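Local coordinates for protein homospermidine synthase (Legionella pneumophila subsp. pneumophila str. Philadelphia 1, PDB 2PH5) that binds NAD and probably catalyses the formation of homospermidine, at residues K39-T51 against Q58-P70. Numbering follows the deposited sequence.
Sequences KPSQVTIIAAEGT and QYGVSFKLQQITP. With NAD (nicotinamide-adenine-dinucleotide), chain C.
Strands 43-47 and 62-65 run parallel, their axes 4.7 Å apart and 20° askew, joined by a ladder of backbone hydrogen bonds in which Ile45 N donates to Ser62 O, Lys64 N to Ile45 O, Ala47 N to Lys64 O and Gln66 N to Ala47 O. This is a beta-alpha-beta unit of the Rossmann-type NAD-binding domain: helix 55-59 makes the crossover, and strand 62-65 is the outermost strand beside 43-47 in the chain's parallel sheet. The Lys64 N to Ile45 O bond is short and nearly straight, 2.7 Å and 175° at the hydrogen.

On the sheet face carrying Ile45, Ala47 and Phe63, the phenyl ring reaches across to the neighbouring strand. With CG of Phe63 anti to its backbone N (chi1 -179°), the ring brings CD2 to 3.5 Å from Ile45 CG2 and CZ to 3.6 Å from Ala47 CB, while Glu49 O lies at its edge. Nearer the start of the strands, Val61 points toward segment 39-51; its CG1 sits 3.5 Å from Val43 CG1 and also meets CG1 and CD1 of Ile45. Met29 and Phe33 of helix 23-35 pack against Val61 as well. A Schellman turn with Gly60 at positive phi ends helix 55-59 just before this valine. On the other face, a water links Thr44 OG1 and Ser62 OG and donates to Ile45 O.

Past the strand ends, both segments hold the adenosine of NAD. Ala48 CB rests 3.7 Å from C5A and C6A of the adenine, and Ile68 N bonds to N1A at 2.8 Å. Glu49 grips the ribose twice: its backbone N donates to O2B, and that hydroxyl in turn donates to Glu49 OE1 at 2.6 Å.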
loop_
_atom_site.group_PDB
_atom_site.type_symbol
_atom_site.label_atom_id
_atom_site.label_comp_id
_atom_site.label_asym_id
_atom_site.label_seq_id
_atom_site.Cartn_x
_atom_site.Cartn_y
_atom_site.Cartn_z
ATOM N N LYS A 39 16.628 -29.114 31.572
ATOM C CA LYS A 39 15.418 -29.148 32.379
ATOM C C LYS A 39 14.835 -27.747 32.377
ATOM O O LYS A 39 15.563 -26.762 32.241
ATOM C CB LYS A 39 15.728 -29.536 33.831
ATOM C CG LYS A 39 16.847 -30.555 34.017
ATOM C CD LYS A 39 17.065 -30.872 35.501
ATOM C CE LYS A 39 18.362 -31.652 35.745
ATOM N NZ LYS A 39 19.602 -30.850 35.491
ATOM N N PRO A 40 13.511 -27.634 32.524
ATOM C CA PRO A 40 12.898 -26.309 32.539
ATOM C C PRO A 40 13.445 -25.477 33.700
ATOM O O PRO A 40 13.536 -24.262 33.600
ATOM C CB PRO A 40 11.409 -26.623 32.679
ATOM C CG PRO A 40 11.400 -27.932 33.405
ATOM C CD PRO A 40 12.493 -28.682 32.695
ATOM N N SER A 41 13.823 -26.132 34.796
ATOM C CA SER A 41 14.365 -25.410 35.946
ATOM C C SER A 41 15.676 -24.713 35.570
ATOM O O SER A 41 16.118 -23.794 36.250
ATOM C CB SER A 41 14.603 -26.360 37.125
ATOM O OG SER A 41 15.609 -27.313 36.833
ATOM N N GLN A 42 16.296 -25.152 34.483
ATOM C CA GLN A 42 17.540 -24.548 34.035
ATOM C C GLN A 42 17.292 -23.322 33.168
ATOM O O GLN A 42 18.207 -22.799 32.529
ATOM C CB GLN A 42 18.368 -25.563 33.257
ATOM C CG GLN A 42 19.068 -26.580 34.130
ATOM C CD GLN A 42 19.745 -27.654 33.318
ATOM O OE1 GLN A 42 19.102 -28.596 32.851
ATOM N NE2 GLN A 42 21.046 -27.511 33.125
ATOM N N VAL A 43 16.048 -22.865 33.139
ATOM C CA VAL A 43 15.700 -21.695 32.354
ATOM C C VAL A 43 14.957 -20.698 33.236
ATOM O O VAL A 43 14.167 -21.083 34.090
ATOM C CB VAL A 43 14.820 -22.093 31.148
ATOM C CG1 VAL A 43 14.671 -20.916 30.196
ATOM C CG2 VAL A 43 15.443 -23.285 30.433
ATOM N N THR A 44 15.240 -19.418 33.040
ATOM C CA THR A 44 14.608 -18.342 33.803
ATOM C C THR A 44 14.379 -17.165 32.843
ATOM O O THR A 44 15.228 -16.879 31.997
ATOM C CB THR A 44 15.503 -17.912 35.010
ATOM O OG1 THR A 44 15.042 -16.662 35.531
ATOM C CG2 THR A 44 16.955 -17.780 34.589
ATOM N N ILE A 45 13.222 -16.515 32.968
ATOM C CA ILE A 45 12.837 -15.388 32.112
ATOM C C ILE A 45 12.541 -14.123 32.913
ATOM O O ILE A 45 11.799 -14.165 33.891
ATOM C CB ILE A 45 11.552 -15.696 31.321
ATOM C CG1 ILE A 45 11.758 -16.918 30.431
ATOM C CG2 ILE A 45 11.124 -14.476 30.506
ATOM C CD1 ILE A 45 10.475 -17.390 29.790
ATOM N N ILE A 46 13.105 -13.000 32.477
ATOM C CA ILE A 46 12.888 -11.716 33.128
ATOM C C ILE A 46 12.386 -10.765 32.056
ATOM O O ILE A 46 13.043 -10.602 31.029
ATOM C CB ILE A 46 14.192 -11.147 33.685
ATOM C CG1 ILE A 46 14.884 -12.212 34.532
ATOM C CG2 ILE A 46 13.909 -9.860 34.458
ATOM C CD1 ILE A 46 16.159 -11.753 35.173
ATOM N N ALA A 47 11.230 -10.146 32.290
ATOM C CA ALA A 47 10.636 -9.212 31.328
ATOM C C ALA A 47 9.837 -8.132 32.055
ATOM O O ALA A 47 9.364 -8.348 33.169
ATOM C CB ALA A 47 9.741 -9.969 30.363
ATOM N N ALA A 48 9.673 -6.975 31.422
ATOM C CA ALA A 48 8.947 -5.872 32.054
ATOM C C ALA A 48 7.431 -5.966 31.933
ATOM O O ALA A 48 6.703 -5.547 32.832
ATOM C CB ALA A 48 9.418 -4.550 31.488
ATOM N N GLU A 49 6.961 -6.506 30.816
ATOM C CA GLU A 49 5.533 -6.638 30.583
ATOM C C GLU A 49 5.159 -8.102 30.500
ATOM O O GLU A 49 5.894 -8.910 29.918
ATOM C CB GLU A 49 5.129 -5.958 29.272
ATOM C CG GLU A 49 5.352 -4.465 29.231
ATOM C CD GLU A 49 6.060 -4.025 27.960
ATOM O OE1 GLU A 49 7.289 -4.247 27.862
ATOM O OE2 GLU A 49 5.389 -3.468 27.057
ATOM N N GLY A 50 4.008 -8.434 31.082
ATOM C CA GLY A 50 3.522 -9.797 31.056
ATOM C C GLY A 50 3.101 -10.142 29.642
ATOM O O GLY A 50 3.465 -9.450 28.689
ATOM N N THR A 51 2.319 -11.202 29.493
ATOM C CA THR A 51 1.881 -11.612 28.168
ATOM C C THR A 51 0.590 -12.412 28.246
ATOM O O THR A 51 0.343 -13.121 29.221
ATOM C CB THR A 51 2.965 -12.465 27.474
ATOM O OG1 THR A 51 2.526 -12.824 26.159
ATOM C CG2 THR A 51 3.244 -13.732 28.279
ATOM N N GLN A 58 3.511 -23.506 29.485
ATOM C CA GLN A 58 3.517 -24.783 28.789
ATOM C C GLN A 58 4.829 -25.518 29.003
ATOM O O GLN A 58 4.854 -26.745 29.093
ATOM C CB GLN A 58 3.284 -24.578 27.295
ATOM C CG GLN A 58 1.937 -23.954 26.970
ATOM C CD GLN A 58 0.773 -24.923 27.104
ATOM O OE1 GLN A 58 -0.388 -24.535 26.946
ATOM N NE2 GLN A 58 1.076 -26.188 27.389
ATOM N N TYR A 59 5.921 -24.767 29.089
ATOM C CA TYR A 59 7.228 -25.371 29.296
ATOM C C TYR A 59 7.605 -25.427 30.769
ATOM O O TYR A 59 8.556 -26.113 31.149
ATOM C CB TYR A 59 8.283 -24.601 28.499
ATOM C CG TYR A 59 8.142 -24.790 27.003
ATOM C CD1 TYR A 59 8.608 -25.953 26.382
ATOM C CD2 TYR A 59 7.512 -23.823 26.212
ATOM C CE1 TYR A 59 8.450 -26.153 25.013
ATOM C CE2 TYR A 59 7.346 -24.010 24.845
ATOM C CZ TYR A 59 7.818 -25.181 24.254
ATOM O OH TYR A 59 7.641 -25.389 22.908
ATOM N N GLY A 60 6.849 -24.709 31.596
ATOM C CA GLY A 60 7.126 -24.692 33.023
ATOM C C GLY A 60 8.401 -23.938 33.359
ATOM O O GLY A 60 9.188 -24.366 34.206
ATOM N N VAL A 61 8.612 -22.812 32.689
ATOM C CA VAL A 61 9.796 -22.012 32.929
ATOM C C VAL A 61 9.441 -20.802 33.774
ATOM O O VAL A 61 8.474 -20.097 33.496
ATOM C CB VAL A 61 10.449 -21.582 31.581
ATOM C CG1 VAL A 61 11.546 -20.561 31.809
ATOM C CG2 VAL A 61 11.027 -22.814 30.887
ATOM N N SER A 62 10.219 -20.593 34.829
ATOM C CA SER A 62 10.023 -19.474 35.744
ATOM C C SER A 62 9.982 -18.146 34.982
ATOM O O SER A 62 10.739 -17.942 34.037
ATOM C CB SER A 62 11.170 -19.468 36.765
ATOM O OG SER A 62 11.193 -18.273 37.521
ATOM N N PHE A 63 9.090 -17.249 35.387
ATOM C CA PHE A 63 8.961 -15.940 34.740
ATOM C C PHE A 63 8.873 -14.851 35.800
ATOM O O PHE A 63 7.973 -14.850 36.639
ATOM C CB PHE A 63 7.715 -15.893 33.839
ATOM C CG PHE A 63 7.534 -14.583 33.117
ATOM C CD1 PHE A 63 7.027 -13.468 33.775
ATOM C CD2 PHE A 63 7.899 -14.458 31.781
ATOM C CE1 PHE A 63 6.885 -12.241 33.117
ATOM C CE2 PHE A 63 7.764 -13.236 31.106
ATOM C CZ PHE A 63 7.255 -12.125 31.778
ATOM N N LYS A 64 9.818 -13.925 35.750
ATOM C CA LYS A 64 9.869 -12.836 36.708
ATOM C C LYS A 64 9.502 -11.510 36.054
ATOM O O LYS A 64 10.153 -11.067 35.108
ATOM C CB LYS A 64 11.275 -12.753 37.317
ATOM C CG LYS A 64 11.538 -11.509 38.147
ATOM C CD LYS A 64 10.673 -11.464 39.387
ATOM C CE LYS A 64 10.978 -10.229 40.228
ATOM N NZ LYS A 64 10.318 -10.320 41.563
ATOM N N LEU A 65 8.460 -10.877 36.573
ATOM C CA LEU A 65 8.013 -9.607 36.036
ATOM C C LEU A 65 8.821 -8.471 36.662
ATOM O O LEU A 65 8.613 -8.120 37.820
ATOM C CB LEU A 65 6.520 -9.423 36.331
ATOM C CG LEU A 65 5.770 -8.406 35.465
ATOM C CD1 LEU A 65 4.273 -8.527 35.704
ATOM C CD2 LEU A 65 6.262 -7.000 35.788
ATOM N N GLN A 66 9.755 -7.907 35.906
ATOM C CA GLN A 66 10.552 -6.812 36.430
ATOM C C GLN A 66 11.147 -5.936 35.351
ATOM O O GLN A 66 11.530 -6.414 34.289
ATOM C CB GLN A 66 11.678 -7.329 37.325
ATOM C CG GLN A 66 12.552 -6.209 37.870
ATOM C CD GLN A 66 12.878 -6.367 39.347
ATOM O OE1 GLN A 66 13.495 -7.353 39.764
ATOM N NE2 GLN A 66 12.466 -5.387 40.148
ATOM N N GLN A 67 11.212 -4.640 35.630
ATOM C CA GLN A 67 11.785 -3.686 34.692
ATOM C C GLN A 67 13.277 -3.535 35.010
ATOM O O GLN A 67 13.651 -3.233 36.142
ATOM C CB GLN A 67 11.068 -2.341 34.824
ATOM C CG GLN A 67 11.695 -1.211 34.021
ATOM C CD GLN A 67 10.950 0.103 34.200
ATOM O OE1 GLN A 67 9.767 0.206 33.873
ATOM N NE2 GLN A 67 11.637 1.109 34.725
ATOM N N ILE A 68 14.125 -3.763 34.014
ATOM C CA ILE A 68 15.569 -3.655 34.204
ATOM C C ILE A 68 16.017 -2.227 33.936
ATOM O O ILE A 68 15.776 -1.676 32.867
ATOM C CB ILE A 68 16.330 -4.625 33.261
ATOM C CG1 ILE A 68 15.928 -6.075 33.581
ATOM C CG2 ILE A 68 17.829 -4.442 33.408
ATOM C CD1 ILE A 68 16.115 -6.457 35.039
ATOM N N THR A 69 16.685 -1.629 34.907
ATOM C CA THR A 69 17.121 -0.257 34.755
ATOM C C THR A 69 18.618 -0.148 34.991
ATOM O O THR A 69 19.270 -1.122 35.370
ATOM C CB THR A 69 16.424 0.622 35.781
ATOM O OG1 THR A 69 16.820 0.194 37.091
ATOM C CG2 THR A 69 14.916 0.509 35.647
ATOM N N PRO A 70 19.187 1.045 34.751
ATOM C CA PRO A 70 20.624 1.248 34.963
ATOM C C PRO A 70 20.954 1.127 36.459
ATOM O O PRO A 70 22.053 0.711 36.834
ATOM C CB PRO A 70 20.853 2.659 34.418
ATOM C CG PRO A 70 19.829 2.745 33.312
ATOM C CD PRO A 70 18.610 2.158 33.970
HETATM P PA NAD C . 9.296 -7.099 21.726
HETATM O O1A NAD C . 9.054 -5.628 21.927
HETATM O O2A NAD C . 8.175 -7.928 21.204
HETATM O O5B NAD C . 9.818 -7.785 23.099
HETATM C C5B NAD C . 10.856 -7.175 23.863
HETATM C C4B NAD C . 10.709 -7.632 25.326
HETATM O O4B NAD C . 11.727 -6.969 26.044
HETATM C C3B NAD C . 9.376 -7.258 25.982
HETATM O O3B NAD C . 8.748 -8.421 26.527
HETATM C C2B NAD C . 9.751 -6.266 27.047
HETATM O O2B NAD C . 8.937 -6.280 28.198
HETATM C C1B NAD C . 11.228 -6.570 27.304
HETATM N N9A NAD C . 12.044 -5.434 27.751
HETATM C C8A NAD C . 11.809 -4.097 27.385
HETATM N N7A NAD C . 12.081 -3.251 28.400
HETATM C C5A NAD C . 12.479 -4.020 29.439
HETATM C C6A NAD C . 12.887 -3.689 30.730
HETATM N N6A NAD C . 12.970 -2.438 31.185
HETATM N N1A NAD C . 13.231 -4.739 31.570
HETATM C C2A NAD C . 13.177 -6.059 31.167
HETATM N N3A NAD C . 12.786 -6.409 29.897
HETATM C C4A NAD C . 12.449 -5.376 29.070
HETATM O O3 NAD C . 10.489 -7.176 20.690
HETATM P PN NAD C . 11.332 -8.396 20.075
HETATM O O1N NAD C . 11.378 -8.196 18.607
HETATM O O2N NAD C . 10.761 -9.678 20.622
HETATM O O5D NAD C . 12.678 -7.953 20.783
HETATM C C5D NAD C . 13.927 -8.587 20.660
HETATM C C4D NAD C . 14.684 -7.767 19.636
HETATM O O4D NAD C . 15.144 -8.617 18.621
HETATM C C3D NAD C . 15.068 -6.350 19.262
HETATM O O3D NAD C . 16.241 -5.928 19.939
HETATM C C2D NAD C . 15.256 -6.467 17.759
HETATM O O2D NAD C . 16.073 -5.470 17.216
HETATM C C1D NAD C . 15.784 -7.887 17.591
HETATM N N1N NAD C . 15.401 -8.599 16.349
HETATM C C2N NAD C . 16.371 -9.059 15.487
HETATM C C3N NAD C . 15.952 -9.751 14.331
HETATM C C7N NAD C . 16.930 -10.298 13.349
HETATM O O7N NAD C . 16.425 -10.971 12.266
HETATM N N7N NAD C . 18.233 -10.183 13.497
HETATM C C4N NAD C . 14.564 -9.970 14.058
HETATM C C5N NAD C . 13.604 -9.477 14.967
HETATM C C6N NAD C . 14.004 -8.800 16.104
HETATM O O HOH W 1 12.554 -15.825 36.059
#